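Local coordinates for protein effector EagT6 (Pseudomonas aeruginosa, PDB 1TU1) that acts as the chaperone-like factor needed to load the toxin Tse6 onto the secreted spike protein VgrG1a, and so to deliver it to target cells, at residues 4-9 and 13-18; 43-48 and 58-63; 54-59 and 113-118; 79-84 and 134-139; 91-96 and 100-105. All coordinates share one frame; numbering follows the deposited sequence.

Contact 1: 4-9 and 13-18; sequences TLYRLH and LEIPDA
Tyr6 N reaches Leu13 O over 2.7 Å and Leu13 N returns the bond to Tyr6 O, making these residues a hydrogen-bonded pair of the antiparallel hairpin formed by strands 3-7 and 11-16. Thr4 and Ile15 form the second such pair, with Ile15 N 2.9 Å from Thr4 O. Between them Leu5 and Glu14 are a non-hydrogen-bonded pair, their side chains on the other face of the sheet from those of Thr4, Tyr6, Leu13 and Ile15. Thr4 holds its hydroxyl beside its own backbone N (chi1 -61°), from where OG1 donates to the syn side of Asp17 OD1 at 2.8 Å, the two side chains crossing at about a right angle. Ile15 lies alongside Tyr6, pointing the same way, and CG1 of Ile15 packs on CB of Tyr6 at 3.6 Å. Leu8 CD2 meets Leu13 CD2 at 3.7 Å. Tyr6 OH is hydrogen-bonded to Asn25 of the second subunit, and Thr138 of that subunit bonds Glu14 N. One face of the hairpin thus combines apolar packing of Tyr6, Leu13 and Ile15 with the Thr4-Asp17 bond at its edge, in an arm engaged with the other half of the homodimer.

Contact 2: 43-48 and 58-63; sequences SRDASQ and ARQLEN
Ser47 and Arg59 meet where an Asx turn at the end of strand 38-45 comes up to helix 53-67. The direct hydrogen bond runs from Arg59 NH2 to Ser47 OG, 2.7 Å long and fairly straight (164°), with the hydroxyl oxygen at the edge of the guanidinium, close to its plane. Arg59 leaves the helix extended and then bends at chi3 (54°), which swings the guanidinium toward the turn. Within the turn, Asp45 OD1 accepts from both Ser47 N (3.1 Å) and Ser47 OG (2.6 Å), which approach from the same face of the carboxylate. Ser47 OG thus gives its proton to Asp45 while it receives one from Arg59, which probably fixes its rotation. Asp45 OD2, also bonded to Tyr56 OH, stands 4.9 Å from Arg59 NH2, too far for direct contact, though the opposite charges probably attract. Solvent makes the remaining link. Water 1 joins the two side chains through Arg59 NH1: it donates to Asp45 OD2 at 2.6 Å and accepts from Arg59 NH1 at 3.2 Å and from Gln60 NE2 at 3.1 Å.

Contact 3: 54-59 and 113-118; sequences ADYVAR and VLITTL
Tyr56, on helix 53-67, and Val113, at the start of strand 113-120, hold their backbones well apart, with CA atoms 9.4 Å from each other, so that side chains alone bridge the gap between helix and sheet. The tyrosine spans most of it. With CG anti to the backbone N (chi1 164°) and the ring turned to chi2 86°, its phenol leans out from the helix toward the strand. Val113 takes the ring on one face: its CG2 lies 4.1 Å from the ring centroid and only 15° off the normal, a CH-pi contact, while the second methyl, CG1, is 3.9 Å from Tyr56 CE2. Both valine branches therefore touch the same aromatic group, CG2 over the face, displaced toward the CE2-CZ side, and CG1 beside CE2 and the hydroxyl. Beyond the ring, Tyr56 OH comes to 3.6 Å from Ile115 CD1, which arrives obliquely from two residues farther along the strand. The hydroxyl, although it borders these methyls, is satisfied by a hydrogen bond to the carboxylate of Asp45 on the neighbouring strand 38-45, which probably holds that end of the side chain in position. Phe106 of strand 98-107 also packs against Tyr56. A helix laid across one face of an antiparallel sheet through a buried aromatic is consistent with an alpha/beta/alpha sandwich, as in the Mog1p/PsbP clan to which the DcrB family belongs.

Contact 4: 79-84 and 134-139; sequences INIHGH and QAMQTL
Ile81 and His82 approach Leu139 from a type I' beta turn, where left-handed backbone angles at His82 (phi 48°, psi 46°), together with the positive phi of Gly83, reverse the chain between strands 72-81 and 84-95. With its CG beside the backbone N (chi1 -62°), His82 carries its imidazole from this hairpin toward Leu139, in the loop after helix 125-137. There the CD2 edge of the ring faces Leu139 O, 3.3 Å away and near the ring plane. Ile81 CG2 lies 3.8 Å from the same carbonyl oxygen, so the turn touches it with two side chains, while the other branch of Ile81 ends at CD1, 4.5 Å from Met136 CE in loose apolar packing against the helix. The turn itself is braced by Asn80, whose OD1 accepts from Gly83 N at 2.9 Å. Met136 and Leu139 also pack on strands 98-107 and 113-120, which places the contact at the border of the helix and the sheet face it covers. A water joins the two segments, 2.7 Å from His82 NE2 and donating to Gln137 O at 2.8 Å.

Contact 5: 91-96 and 100-105; sequences YQWQRE and LMLRQV
Tyr91 OH donates to Gln104 OE1 across the antiparallel hairpin of strands 84-95 and 98-107, a 2.6 Å bond that meets the amide oxygen at the ring's edge and from above the plane of its carbonyl. The other end of that amide is held as well, NE2 of Gln104 bonding to Thr117 on the next strand. Along the backbone, Leu102 N reaches Tyr91 O over 2.7 Å and Tyr91 N pairs back with Leu102 O; Trp93 and Leu100 make the second hydrogen-bonded pair. Gln92 and Met101 lie between them on the opposite face. The chi1 of Tyr91 (65°) turns the ring across the partner strand: Leu102 CB sits above its centre, 4.2 Å from the centroid, in a CH-pi contact, and Leu102 CD2 comes within 3.7 Å of CZ. The other methyl of Leu102 faces the indole edge, CD1 standing 3.9 Å from Trp93 NE1. Farthest out, the aliphatic part of Arg95 packs on Leu100, its CD 3.5 Å from Leu100 CD1.

Contacts 2 and 3 belong to one interface, centres about 5 Å apart, where helix 53-67 meets neighbouring strands 38-45 and 113-120. Contact 5 continues the same sheet: Val105 N pairs with Thr116 O of contact 3 at 2.8 Å, the contact centres about 14 Å apart. Contact 4 brings helix 125-137 to the other face, where Met136 SD packs 3.3 Å from Thr116 OG1 and Met136 CE 4.1 Å from Val105 CG2. Contact 1 touches no other, its nearest atoms about 4 Å from contact 2, but like contact 4 it meets the second subunit. PEG, probably from the crystallisation liquor, lies about 3 to 4 Å from Gln60, Ile115 and Gln104 of contacts 2, 3 and 5.

Contact 1: 4-9 and 13-18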
# COMPACT_ATOMS: atom_id res chain seq x y z
N THR A 4 -2.06 2.28 -17.77
CA THR A 4 -0.63 2.08 -17.63
C THR A 4 -0.30 0.83 -16.80
O THR A 4 -0.98 0.52 -15.84
CB THR A 4 -0.05 3.33 -16.99
OG1 THR A 4 -0.30 4.45 -17.86
CG2 THR A 4 1.48 3.25 -16.89
N LEU A 5 0.76 0.12 -17.19
CA LEU A 5 1.22 -1.08 -16.50
C LEU A 5 1.76 -0.75 -15.11
O LEU A 5 2.73 -0.02 -14.99
CB LEU A 5 2.32 -1.77 -17.31
CG LEU A 5 2.63 -3.21 -16.91
CD1 LEU A 5 1.38 -4.07 -16.78
CD2 LEU A 5 3.58 -3.82 -17.95
N TYR A 6 1.16 -1.33 -14.08
CA TYR A 6 1.53 -1.04 -12.71
C TYR A 6 2.18 -2.28 -12.08
O TYR A 6 1.65 -3.38 -12.15
CB TYR A 6 0.27 -0.68 -11.93
CG TYR A 6 0.56 -0.30 -10.51
CD1 TYR A 6 0.95 0.99 -10.19
CD2 TYR A 6 0.46 -1.25 -9.48
CE1 TYR A 6 1.23 1.34 -8.88
CE2 TYR A 6 0.73 -0.90 -8.17
CZ TYR A 6 1.13 0.39 -7.88
OH TYR A 6 1.40 0.73 -6.57
N ARG A 7 3.34 -2.08 -11.48
CA ARG A 7 4.14 -3.16 -10.94
C ARG A 7 4.02 -3.20 -9.42
O ARG A 7 4.18 -2.17 -8.73
CB ARG A 7 5.62 -3.03 -11.33
CG ARG A 7 5.90 -2.46 -12.71
CD ARG A 7 5.10 -3.10 -13.84
NE ARG A 7 5.58 -2.85 -15.20
CZ ARG A 7 6.10 -1.72 -15.69
NH1 ARG A 7 6.27 -0.63 -14.95
NH2 ARG A 7 6.46 -1.68 -16.97
N LEU A 8 3.68 -4.39 -8.90
CA LEU A 8 3.80 -4.69 -7.48
C LEU A 8 4.65 -5.97 -7.30
O LEU A 8 5.12 -6.56 -8.27
CB LEU A 8 2.43 -4.80 -6.81
CG LEU A 8 1.35 -5.72 -7.39
CD1 LEU A 8 0.43 -6.20 -6.30
CD2 LEU A 8 0.55 -5.03 -8.48
N HIS A 9 4.92 -6.31 -6.06
CA HIS A 9 5.89 -7.37 -5.76
C HIS A 9 5.37 -8.73 -6.24
O HIS A 9 6.16 -9.55 -6.72
CB HIS A 9 6.19 -7.39 -4.26
CG HIS A 9 7.25 -8.38 -3.87
ND1 HIS A 9 8.51 -8.38 -4.41
CD2 HIS A 9 7.23 -9.39 -2.96
CE1 HIS A 9 9.22 -9.36 -3.87
NE2 HIS A 9 8.46 -10.00 -2.99
N LEU A 13 -0.35 -5.39 -13.33
CA LEU A 13 -1.66 -5.21 -13.96
C LEU A 13 -1.75 -3.84 -14.59
O LEU A 13 -0.99 -2.95 -14.23
CB LEU A 13 -2.80 -5.42 -12.97
CG LEU A 13 -3.14 -4.31 -11.95
CD1 LEU A 13 -4.44 -4.64 -11.28
CD2 LEU A 13 -2.01 -4.18 -10.94
N GLU A 14 -2.68 -3.67 -15.53
CA GLU A 14 -2.91 -2.36 -16.12
C GLU A 14 -3.89 -1.60 -15.28
O GLU A 14 -4.98 -2.10 -15.00
CB GLU A 14 -3.44 -2.48 -17.55
CG GLU A 14 -2.41 -3.11 -18.46
CD GLU A 14 -2.85 -3.18 -19.91
OE1 GLU A 14 -4.02 -2.85 -20.24
OE2 GLU A 14 -2.01 -3.62 -20.70
N ILE A 15 -3.51 -0.39 -14.87
CA ILE A 15 -4.35 0.49 -14.09
C ILE A 15 -4.83 1.72 -14.92
O ILE A 15 -3.99 2.42 -15.47
CB ILE A 15 -3.56 0.95 -12.85
CG1 ILE A 15 -3.32 -0.25 -11.88
CG2 ILE A 15 -4.28 2.12 -12.14
CD1 ILE A 15 -4.58 -0.78 -11.21
N PRO A 16 -6.13 1.99 -14.98
CA PRO A 16 -6.63 3.19 -15.67
C PRO A 16 -5.98 4.46 -15.14
O PRO A 16 -5.86 4.63 -13.94
CB PRO A 16 -8.13 3.16 -15.40
CG PRO A 16 -8.44 1.76 -15.18
CD PRO A 16 -7.24 1.18 -14.46
N ASP A 17 -5.52 5.34 -16.04
CA ASP A 17 -4.85 6.59 -15.65
C ASP A 17 -5.73 7.51 -14.81
O ASP A 17 -5.24 8.29 -14.03
CB ASP A 17 -4.37 7.37 -16.90
CG ASP A 17 -3.54 6.52 -17.84
OD1 ASP A 17 -2.72 5.72 -17.34
OD2 ASP A 17 -3.64 6.58 -19.09
N ALA A 18 -7.04 7.38 -14.95
CA ALA A 18 -7.96 8.18 -14.16
C ALA A 18 -7.99 7.77 -12.69
O ALA A 18 -8.44 8.55 -11.86
CB ALA A 18 -9.34 8.08 -14.75

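Contact 2: 43-48 and 58-63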
# COMPACT_ATOMS: atom_id res chain seq x y z
N SER A 43 5.24 5.62 0.97
CA SER A 43 4.04 6.31 0.53
C SER A 43 4.38 7.18 -0.71
O SER A 43 5.54 7.24 -1.12
CB SER A 43 3.45 7.14 1.65
OG SER A 43 4.35 8.13 2.11
N ARG A 44 3.34 7.71 -1.35
CA ARG A 44 3.45 8.53 -2.56
C ARG A 44 2.73 9.85 -2.34
O ARG A 44 1.68 9.89 -1.68
CB ARG A 44 2.79 7.85 -3.77
CG ARG A 44 3.44 6.58 -4.22
CD ARG A 44 2.91 5.34 -3.50
NE ARG A 44 3.64 4.16 -3.92
CZ ARG A 44 3.96 3.11 -3.18
NH1 ARG A 44 3.65 3.05 -1.90
NH2 ARG A 44 4.64 2.12 -3.78
N ASP A 45 3.24 10.93 -2.97
CA ASP A 45 2.62 12.24 -2.85
C ASP A 45 2.67 12.89 -4.24
O ASP A 45 3.73 13.28 -4.70
CB ASP A 45 3.38 13.05 -1.80
CG ASP A 45 2.75 14.43 -1.50
OD1 ASP A 45 1.81 14.87 -2.19
OD2 ASP A 45 3.16 15.14 -0.55
N ALA A 46 1.51 12.98 -4.89
CA ALA A 46 1.40 13.53 -6.24
C ALA A 46 1.12 15.06 -6.26
O ALA A 46 0.77 15.61 -7.31
CB ALA A 46 0.34 12.79 -7.02
N SER A 47 1.30 15.72 -5.13
CA SER A 47 0.98 17.14 -4.98
C SER A 47 2.11 18.10 -5.44
O SER A 47 1.92 19.32 -5.40
CB SER A 47 0.60 17.46 -3.53
OG SER A 47 1.73 17.42 -2.66
N GLN A 48 3.27 17.58 -5.81
CA GLN A 48 4.38 18.45 -6.21
C GLN A 48 3.96 19.24 -7.44
O GLN A 48 4.16 20.45 -7.49
CB GLN A 48 5.66 17.67 -6.50
CG GLN A 48 6.73 18.55 -7.20
CD GLN A 48 8.05 17.87 -7.41
OE1 GLN A 48 8.19 16.65 -7.21
NE2 GLN A 48 9.05 18.65 -7.81
N ALA A 58 9.99 22.26 1.24
CA ALA A 58 9.80 23.35 2.18
C ALA A 58 8.38 23.33 2.70
O ALA A 58 8.16 23.57 3.89
CB ALA A 58 10.13 24.72 1.54
N ARG A 59 7.42 23.03 1.82
CA ARG A 59 6.00 22.98 2.18
C ARG A 59 5.74 21.83 3.18
O ARG A 59 4.98 22.00 4.13
CB ARG A 59 5.09 22.85 0.95
CG ARG A 59 3.59 22.72 1.28
CD ARG A 59 2.65 22.78 0.09
NE ARG A 59 2.97 21.81 -0.96
CZ ARG A 59 2.49 20.55 -1.04
NH1 ARG A 59 1.63 20.06 -0.17
NH2 ARG A 59 2.89 19.79 -2.04
N GLN A 60 6.38 20.69 2.96
CA GLN A 60 6.24 19.55 3.88
C GLN A 60 6.71 19.95 5.28
O GLN A 60 6.05 19.65 6.26
CB GLN A 60 7.05 18.35 3.40
CG GLN A 60 6.60 17.85 2.04
CD GLN A 60 5.11 17.67 1.97
OE1 GLN A 60 4.53 16.97 2.82
NE2 GLN A 60 4.47 18.27 0.97
N LEU A 61 7.84 20.64 5.35
CA LEU A 61 8.40 21.07 6.62
C LEU A 61 7.49 22.05 7.34
O LEU A 61 7.31 21.94 8.55
CB LEU A 61 9.78 21.68 6.44
CG LEU A 61 10.95 20.78 6.76
CD1 LEU A 61 12.22 21.33 6.10
CD2 LEU A 61 11.10 20.67 8.30
N GLU A 62 6.92 22.98 6.57
CA GLU A 62 5.95 23.96 7.07
C GLU A 62 4.68 23.27 7.53
O GLU A 62 4.10 23.64 8.56
CB GLU A 62 5.59 24.95 5.96
CG GLU A 62 4.79 26.17 6.41
CD GLU A 62 4.59 27.20 5.30
OE1 GLU A 62 3.99 26.87 4.25
OE2 GLU A 62 5.05 28.35 5.49
N ASN A 63 4.22 22.26 6.79
CA ASN A 63 3.07 21.48 7.23
C ASN A 63 3.36 20.77 8.55
O ASN A 63 2.48 20.69 9.39
CB ASN A 63 2.68 20.43 6.19
CG ASN A 63 2.04 21.04 4.97
OD1 ASN A 63 1.61 22.20 4.98
ND2 ASN A 63 1.97 20.24 3.91
O HOH W 1 1.65 16.98 0.54
O HOH W 2 4.44 21.44 -4.22

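Contact 3: 54-59 and 113-118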
# COMPACT_ATOMS: atom_id res chain seq x y z
N ALA A 54 12.50 21.68 -4.26
CA ALA A 54 12.90 22.40 -3.05
C ALA A 54 11.73 23.07 -2.39
O ALA A 54 11.64 23.03 -1.16
CB ALA A 54 13.99 23.44 -3.35
N ASP A 55 10.83 23.66 -3.18
CA ASP A 55 9.62 24.28 -2.65
C ASP A 55 8.66 23.24 -2.09
O ASP A 55 8.00 23.48 -1.07
CB ASP A 55 8.87 25.06 -3.73
CG ASP A 55 9.62 26.31 -4.22
OD1 ASP A 55 10.73 26.62 -3.71
OD2 ASP A 55 9.15 26.98 -5.15
N TYR A 56 8.54 22.10 -2.77
CA TYR A 56 7.70 21.00 -2.28
C TYR A 56 8.17 20.56 -0.89
O TYR A 56 7.36 20.45 0.03
CB TYR A 56 7.68 19.79 -3.27
CG TYR A 56 7.16 18.54 -2.59
CD1 TYR A 56 5.79 18.28 -2.53
CD2 TYR A 56 8.02 17.67 -1.95
CE1 TYR A 56 5.30 17.15 -1.84
CE2 TYR A 56 7.56 16.55 -1.27
CZ TYR A 56 6.20 16.30 -1.22
OH TYR A 56 5.76 15.20 -0.54
N VAL A 57 9.48 20.34 -0.73
CA VAL A 57 10.04 19.91 0.54
C VAL A 57 9.84 20.98 1.62
O VAL A 57 9.51 20.66 2.78
CB VAL A 57 11.52 19.49 0.41
CG1 VAL A 57 12.11 19.15 1.77
CG2 VAL A 57 11.67 18.28 -0.52
N ALA A 58 9.99 22.26 1.24
CA ALA A 58 9.80 23.35 2.18
C ALA A 58 8.38 23.33 2.70
O ALA A 58 8.16 23.57 3.89
CB ALA A 58 10.13 24.72 1.54
N ARG A 59 7.42 23.03 1.82
CA ARG A 59 6.00 22.98 2.18
C ARG A 59 5.74 21.83 3.18
O ARG A 59 4.98 22.00 4.13
CB ARG A 59 5.09 22.85 0.95
CG ARG A 59 3.59 22.72 1.28
CD ARG A 59 2.65 22.78 0.09
NE ARG A 59 2.97 21.81 -0.96
CZ ARG A 59 2.49 20.55 -1.04
NH1 ARG A 59 1.63 20.06 -0.17
NH2 ARG A 59 2.89 19.79 -2.04
N VAL A 113 6.07 12.02 -5.77
CA VAL A 113 7.21 11.96 -4.87
C VAL A 113 7.11 10.63 -4.10
O VAL A 113 6.04 10.29 -3.64
CB VAL A 113 7.21 13.16 -3.91
CG1 VAL A 113 8.29 13.03 -2.84
CG2 VAL A 113 7.42 14.49 -4.69
N LEU A 114 8.21 9.89 -4.04
CA LEU A 114 8.27 8.65 -3.25
C LEU A 114 8.85 8.98 -1.86
O LEU A 114 9.94 9.54 -1.74
CB LEU A 114 9.13 7.62 -3.95
CG LEU A 114 9.08 6.18 -3.37
CD1 LEU A 114 7.72 5.56 -3.64
CD2 LEU A 114 10.18 5.35 -3.96
N ILE A 115 8.10 8.62 -0.82
CA ILE A 115 8.41 8.96 0.56
C ILE A 115 8.63 7.68 1.35
O ILE A 115 7.79 6.77 1.29
CB ILE A 115 7.29 9.75 1.17
CG1 ILE A 115 7.10 11.05 0.38
CG2 ILE A 115 7.60 10.09 2.67
CD1 ILE A 115 5.95 11.91 0.83
N THR A 116 9.76 7.58 2.05
CA THR A 116 9.97 6.46 3.00
C THR A 116 10.05 7.04 4.40
O THR A 116 10.62 8.13 4.61
CB THR A 116 11.22 5.65 2.70
OG1 THR A 116 12.40 6.43 3.00
CG2 THR A 116 11.33 5.30 1.21
N THR A 117 9.45 6.33 5.37
CA THR A 117 9.35 6.86 6.71
C THR A 117 9.67 5.74 7.70
O THR A 117 8.98 4.72 7.71
CB THR A 117 7.95 7.39 6.97
OG1 THR A 117 7.57 8.41 6.02
CG2 THR A 117 7.89 8.09 8.34
N LEU A 118 10.73 5.91 8.47
CA LEU A 118 10.99 5.05 9.64
C LEU A 118 10.37 5.73 10.85
O LEU A 118 10.65 6.90 11.12
CB LEU A 118 12.49 4.87 9.86
CG LEU A 118 12.90 4.03 11.10
CD1 LEU A 118 12.64 2.57 10.86
CD2 LEU A 118 14.36 4.26 11.40

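Contact 4: 79-84 and 134-139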
# COMPACT_ATOMS: atom_id res chain seq x y z
N ILE A 79 20.38 15.08 -0.37
CA ILE A 79 21.14 13.99 -0.91
C ILE A 79 20.69 13.61 -2.31
O ILE A 79 19.64 14.02 -2.78
CB ILE A 79 21.08 12.76 0.04
CG1 ILE A 79 19.67 12.20 0.16
CG2 ILE A 79 21.56 13.13 1.45
CD1 ILE A 79 19.59 10.97 1.03
N ASN A 80 21.52 12.82 -2.95
CA ASN A 80 21.24 12.30 -4.26
C ASN A 80 21.11 10.78 -4.18
O ASN A 80 22.01 10.11 -3.68
CB ASN A 80 22.40 12.65 -5.19
CG ASN A 80 22.19 12.13 -6.58
OD1 ASN A 80 22.32 10.93 -6.82
ND2 ASN A 80 21.86 13.03 -7.51
N ILE A 81 20.01 10.24 -4.72
CA ILE A 81 19.81 8.80 -4.78
C ILE A 81 19.69 8.39 -6.23
O ILE A 81 18.66 8.62 -6.87
CB ILE A 81 18.55 8.40 -3.96
CG1 ILE A 81 18.80 8.68 -2.48
CG2 ILE A 81 18.20 6.91 -4.18
CD1 ILE A 81 17.59 8.55 -1.61
N HIS A 82 20.77 7.82 -6.77
CA HIS A 82 20.81 7.37 -8.16
C HIS A 82 20.29 8.45 -9.11
O HIS A 82 19.48 8.18 -10.00
CB HIS A 82 20.01 6.09 -8.36
CG HIS A 82 20.52 4.92 -7.58
ND1 HIS A 82 21.57 4.13 -8.01
CD2 HIS A 82 20.13 4.40 -6.39
CE1 HIS A 82 21.79 3.18 -7.12
NE2 HIS A 82 20.94 3.33 -6.13
N GLY A 83 20.76 9.66 -8.88
CA GLY A 83 20.47 10.80 -9.74
C GLY A 83 19.22 11.54 -9.36
O GLY A 83 18.98 12.61 -9.89
N HIS A 84 18.40 10.95 -8.48
CA HIS A 84 17.17 11.58 -8.01
C HIS A 84 17.46 12.49 -6.83
O HIS A 84 18.12 12.11 -5.87
CB HIS A 84 16.14 10.53 -7.58
CG HIS A 84 15.68 9.63 -8.67
ND1 HIS A 84 16.54 8.87 -9.44
CD2 HIS A 84 14.43 9.40 -9.15
CE1 HIS A 84 15.83 8.20 -10.34
NE2 HIS A 84 14.55 8.51 -10.19
N GLN A 134 20.74 0.41 5.81
CA GLN A 134 21.12 -0.56 4.81
C GLN A 134 20.04 -0.69 3.73
O GLN A 134 20.34 -0.74 2.53
CB GLN A 134 21.37 -1.93 5.46
CG GLN A 134 21.61 -3.07 4.47
CD GLN A 134 22.85 -2.87 3.60
OE1 GLN A 134 23.78 -2.15 4.00
NE2 GLN A 134 22.87 -3.49 2.42
N ALA A 135 18.79 -0.84 4.17
CA ALA A 135 17.66 -0.98 3.27
C ALA A 135 17.62 0.20 2.29
O ALA A 135 17.53 0.01 1.07
CB ALA A 135 16.36 -1.03 4.05
N MET A 136 17.70 1.39 2.86
CA MET A 136 17.66 2.65 2.10
C MET A 136 18.84 2.79 1.14
O MET A 136 18.71 3.42 0.08
CB MET A 136 17.64 3.85 3.04
CG MET A 136 16.28 4.17 3.61
SD MET A 136 14.99 4.43 2.34
CE MET A 136 15.68 5.76 1.36
N GLN A 137 19.97 2.18 1.50
CA GLN A 137 21.18 2.24 0.68
C GLN A 137 21.06 1.34 -0.53
O GLN A 137 21.80 1.49 -1.51
CB GLN A 137 22.43 1.92 1.52
CG GLN A 137 22.81 3.09 2.40
CD GLN A 137 24.12 2.91 3.15
OE1 GLN A 137 24.50 1.79 3.50
NE2 GLN A 137 24.80 4.01 3.39
N THR A 138 20.12 0.40 -0.48
CA THR A 138 19.83 -0.44 -1.63
C THR A 138 18.66 0.05 -2.48
O THR A 138 18.40 -0.54 -3.50
CB THR A 138 19.49 -1.89 -1.20
OG1 THR A 138 18.25 -1.90 -0.45
CG2 THR A 138 20.56 -2.44 -0.26
N LEU A 139 17.94 1.09 -2.05
CA LEU A 139 16.79 1.56 -2.84
C LEU A 139 17.24 2.14 -4.19
O LEU A 139 17.94 3.14 -4.24
CB LEU A 139 16.00 2.61 -2.08
CG LEU A 139 14.62 2.98 -2.63
CD1 LEU A 139 13.78 3.45 -1.49
CD2 LEU A 139 14.70 4.08 -3.69
O HOH W 3 21.68 1.50 -4.32

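Contact 5: 91-96 and 100-105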
# COMPACT_ATOMS: atom_id res chain seq x y z
N TYR A 91 13.25 14.01 12.45
CA TYR A 91 12.47 14.84 13.35
C TYR A 91 11.66 14.04 14.36
O TYR A 91 11.47 12.83 14.20
CB TYR A 91 11.57 15.79 12.59
CG TYR A 91 10.45 15.19 11.73
CD1 TYR A 91 9.15 15.08 12.24
CD2 TYR A 91 10.66 14.87 10.39
CE1 TYR A 91 8.11 14.60 11.46
CE2 TYR A 91 9.63 14.39 9.59
CZ TYR A 91 8.36 14.25 10.12
OH TYR A 91 7.34 13.78 9.33
N GLN A 92 11.21 14.74 15.39
CA GLN A 92 10.33 14.17 16.39
C GLN A 92 9.07 15.00 16.46
O GLN A 92 9.06 16.19 16.07
CB GLN A 92 11.02 14.05 17.76
CG GLN A 92 11.22 15.36 18.56
CD GLN A 92 11.85 15.11 19.96
OE1 GLN A 92 13.02 14.72 20.07
NE2 GLN A 92 11.06 15.32 21.02
N TRP A 93 7.99 14.36 16.90
CA TRP A 93 6.80 15.07 17.31
C TRP A 93 6.06 14.28 18.42
O TRP A 93 6.43 13.15 18.74
CB TRP A 93 5.87 15.38 16.13
CG TRP A 93 5.28 14.18 15.46
CD1 TRP A 93 5.95 13.23 14.74
CD2 TRP A 93 3.90 13.80 15.43
NE1 TRP A 93 5.07 12.29 14.26
CE2 TRP A 93 3.80 12.61 14.67
CE3 TRP A 93 2.73 14.33 15.98
CZ2 TRP A 93 2.60 11.96 14.45
CZ3 TRP A 93 1.52 13.67 15.75
CH2 TRP A 93 1.47 12.50 14.98
N GLN A 94 5.02 14.90 18.97
CA GLN A 94 4.29 14.33 20.10
C GLN A 94 2.93 13.86 19.64
O GLN A 94 2.02 14.65 19.42
CB GLN A 94 4.13 15.36 21.23
CG GLN A 94 3.39 14.82 22.48
CD GLN A 94 3.08 15.91 23.50
OE1 GLN A 94 2.02 16.56 23.43
NE2 GLN A 94 4.00 16.13 24.44
N ARG A 95 2.81 12.54 19.52
CA ARG A 95 1.62 11.89 19.03
C ARG A 95 0.85 11.35 20.24
O ARG A 95 1.36 10.51 20.96
CB ARG A 95 2.03 10.73 18.11
CG ARG A 95 0.88 10.04 17.40
CD ARG A 95 1.39 8.92 16.55
NE ARG A 95 0.39 8.02 15.97
CZ ARG A 95 -0.21 7.03 16.62
NH1 ARG A 95 0.00 6.84 17.91
NH2 ARG A 95 -1.02 6.23 15.95
N GLU A 96 -0.35 11.86 20.44
CA GLU A 96 -1.22 11.41 21.52
C GLU A 96 -0.49 11.42 22.86
O GLU A 96 -0.73 10.56 23.68
CB GLU A 96 -1.78 10.01 21.22
CG GLU A 96 -2.99 10.05 20.31
CD GLU A 96 -3.63 8.69 20.07
OE1 GLU A 96 -2.94 7.63 20.21
OE2 GLU A 96 -4.84 8.70 19.74
N LEU A 100 7.68 10.51 19.27
CA LEU A 100 8.10 9.60 18.23
C LEU A 100 9.24 10.20 17.45
O LEU A 100 9.25 11.41 17.20
CB LEU A 100 6.94 9.37 17.26
CG LEU A 100 5.73 8.60 17.76
CD1 LEU A 100 4.85 8.38 16.57
CD2 LEU A 100 6.12 7.28 18.40
N MET A 101 10.20 9.36 17.07
CA MET A 101 11.32 9.72 16.22
C MET A 101 11.08 9.22 14.80
O MET A 101 10.84 8.03 14.58
CB MET A 101 12.59 9.10 16.78
CG MET A 101 13.90 9.65 16.23
SD MET A 101 14.06 11.46 16.33
CE MET A 101 15.19 11.69 14.91
N LEU A 102 11.17 10.14 13.84
CA LEU A 102 11.00 9.84 12.42
C LEU A 102 12.27 10.12 11.62
O LEU A 102 12.96 11.11 11.84
CB LEU A 102 9.86 10.69 11.87
CG LEU A 102 8.49 10.02 11.94
CD1 LEU A 102 8.01 9.83 13.39
CD2 LEU A 102 7.49 10.83 11.18
N ARG A 103 12.58 9.22 10.70
CA ARG A 103 13.55 9.47 9.65
C ARG A 103 12.81 9.29 8.32
O ARG A 103 12.48 8.16 7.93
CB ARG A 103 14.73 8.51 9.77
CG ARG A 103 15.34 8.50 11.20
CD ARG A 103 16.78 8.05 11.25
NE ARG A 103 17.70 9.05 10.74
CZ ARG A 103 19.02 8.88 10.66
NH1 ARG A 103 19.58 7.73 11.00
NH2 ARG A 103 19.79 9.84 10.17
N GLN A 104 12.54 10.42 7.68
CA GLN A 104 11.63 10.53 6.53
C GLN A 104 12.38 11.03 5.29
O GLN A 104 12.95 12.12 5.30
CB GLN A 104 10.49 11.46 6.89
CG GLN A 104 9.31 11.43 5.95
CD GLN A 104 8.07 12.06 6.54
OE1 GLN A 104 8.07 13.23 6.90
NE2 GLN A 104 7.01 11.26 6.67
N VAL A 105 12.43 10.22 4.24
CA VAL A 105 13.13 10.57 3.02
C VAL A 105 12.12 10.89 1.91
O VAL A 105 11.19 10.11 1.63
CB VAL A 105 14.05 9.46 2.57
CG1 VAL A 105 14.80 9.85 1.26
CG2 VAL A 105 15.07 9.09 3.68